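Long-range contact in 3-oxosteroid 1-dehydrogenase (Sterolibacterium denitrificans, PDB 7P18), which probably uses FAD to desaturate the A ring of 3-oxosteroids, introducing a double bond between C1 and C2: residues 382-387 with 488-493. Residues are numbered along the deposited sequence; the frame is centred on the assembly and turned at random.
Sequences PAWLIF and AMRVDA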
# COMPACT_ATOMS: atom_id res chain seq x y z
N PRO A 382 19.32 -5.65 -6.77
CA PRO A 382 18.24 -5.16 -7.63
C PRO A 382 18.24 -5.79 -9.02
O PRO A 382 19.12 -6.55 -9.35
CB PRO A 382 18.51 -3.66 -7.76
CG PRO A 382 20.01 -3.56 -7.62
CD PRO A 382 20.37 -4.63 -6.61
N ALA A 383 17.19 -5.48 -9.79
CA ALA A 383 17.02 -5.89 -11.20
C ALA A 383 16.92 -4.62 -12.03
O ALA A 383 17.08 -3.54 -11.47
CB ALA A 383 15.80 -6.79 -11.35
N TRP A 384 16.78 -4.77 -13.34
CA TRP A 384 16.92 -3.66 -14.32
C TRP A 384 15.68 -3.61 -15.19
O TRP A 384 15.32 -4.64 -15.79
CB TRP A 384 18.20 -3.79 -15.14
CG TRP A 384 19.39 -3.60 -14.26
CD1 TRP A 384 20.10 -4.59 -13.65
CD2 TRP A 384 19.92 -2.35 -13.78
NE1 TRP A 384 21.07 -4.04 -12.85
CE2 TRP A 384 20.99 -2.68 -12.92
CE3 TRP A 384 19.64 -1.01 -14.03
CZ2 TRP A 384 21.74 -1.70 -12.28
CZ3 TRP A 384 20.37 -0.04 -13.38
CH2 TRP A 384 21.40 -0.38 -12.52
N LEU A 385 15.13 -2.40 -15.31
CA LEU A 385 13.99 -2.15 -16.23
C LEU A 385 14.53 -1.42 -17.46
O LEU A 385 15.22 -0.43 -17.27
CB LEU A 385 12.96 -1.32 -15.49
CG LEU A 385 11.76 -0.93 -16.34
CD1 LEU A 385 10.83 -2.10 -16.43
CD2 LEU A 385 11.08 0.29 -15.77
N ILE A 386 14.25 -1.96 -18.64
CA ILE A 386 14.79 -1.49 -19.96
C ILE A 386 13.62 -1.06 -20.85
O ILE A 386 12.61 -1.79 -20.93
CB ILE A 386 15.60 -2.61 -20.62
CG1 ILE A 386 16.58 -3.28 -19.65
CG2 ILE A 386 16.28 -2.05 -21.88
CD1 ILE A 386 17.74 -2.40 -19.23
N PHE A 387 13.72 0.11 -21.48
CA PHE A 387 12.74 0.55 -22.51
C PHE A 387 13.43 1.51 -23.49
O PHE A 387 14.61 1.90 -23.24
CB PHE A 387 11.52 1.18 -21.85
CG PHE A 387 11.77 2.30 -20.88
CD1 PHE A 387 11.92 3.61 -21.32
CD2 PHE A 387 11.83 2.04 -19.51
CE1 PHE A 387 12.11 4.65 -20.42
CE2 PHE A 387 12.03 3.09 -18.63
CZ PHE A 387 12.18 4.38 -19.08
N ALA A 488 17.57 2.63 -18.91
CA ALA A 488 17.52 1.62 -17.83
C ALA A 488 17.14 2.35 -16.55
O ALA A 488 17.56 3.49 -16.34
CB ALA A 488 18.82 0.87 -17.65
N MET A 489 16.40 1.63 -15.71
CA MET A 489 16.10 2.07 -14.34
C MET A 489 16.38 0.88 -13.40
O MET A 489 16.27 -0.29 -13.82
CB MET A 489 14.67 2.58 -14.22
CG MET A 489 14.47 3.85 -15.05
SD MET A 489 12.76 4.44 -15.04
CE MET A 489 12.64 5.19 -13.42
N ARG A 490 16.92 1.21 -12.25
CA ARG A 490 17.30 0.23 -11.21
C ARG A 490 16.07 -0.06 -10.35
O ARG A 490 15.62 0.84 -9.63
CB ARG A 490 18.45 0.79 -10.37
CG ARG A 490 18.87 -0.15 -9.24
CD ARG A 490 19.84 0.50 -8.26
NE ARG A 490 19.53 1.90 -8.01
CZ ARG A 490 20.39 2.92 -8.07
NH1 ARG A 490 21.69 2.70 -8.15
NH2 ARG A 490 19.92 4.15 -7.98
N VAL A 491 15.61 -1.28 -10.40
CA VAL A 491 14.43 -1.74 -9.62
C VAL A 491 14.93 -2.46 -8.35
O VAL A 491 15.44 -3.60 -8.41
CB VAL A 491 13.52 -2.61 -10.50
CG1 VAL A 491 12.39 -3.11 -9.69
CG2 VAL A 491 12.95 -1.80 -11.67
N ASP A 492 14.75 -1.80 -7.23
CA ASP A 492 15.12 -2.37 -5.91
C ASP A 492 13.99 -3.27 -5.40
O ASP A 492 12.80 -3.05 -5.79
CB ASP A 492 15.42 -1.24 -4.93
CG ASP A 492 16.80 -0.63 -5.13
OD1 ASP A 492 17.73 -1.41 -5.29
OD2 ASP A 492 16.89 0.62 -5.14
N ALA A 493 14.30 -4.24 -4.55
CA ALA A 493 13.25 -5.05 -3.87
C ALA A 493 12.68 -4.21 -2.74
O ALA A 493 13.11 -4.42 -1.58
CB ALA A 493 13.84 -6.35 -3.36
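The indole of W384 lies alongside R490, its cross-strand neighbour, both side chains pointing the same way: CZ3 rests 3.7 Å from CB of R490, and CG of the arginine stands over one ring face, offset toward the rim. With CG of R490 anti to the backbone N (chi1 178°), the start of the arginine chain fills the notch between the indole and the ring of P382, whose CB meets R490 CG at 3.8 Å. The neighbouring ring atom, CE3 of W384, lies 4.2 Å from CB of A488, a small bump also touched by I386 CD1, and helix 423-430 covers this face through L426 and I430. An alanine in place of W384 would probably open a gap between R490 and A488 and deprive W418 of its edge-to-face partner. Beneath these side chains, 383-387 and 488-493 pair within a branched or curled antiparallel sheet, distinct from the parallel Rossmann-type sheet, 383-387 lying between 347-349 and 486-502. A383 with V491 and L385 with M489 are the hydrogen-bonded pairs; L385 N to M489 O is nearly straight (2.8 Å, 177°). On the face opposite W384, V491 CG2 packs at 3.9 Å against L385 CB, while M397 touches both L385 and M489. M489 SD approaches the edge of the F387 ring, 3.9 Å from CE2 and close to the ring plane, a Met-aromatic contact; F391 meets the same phenyl ring.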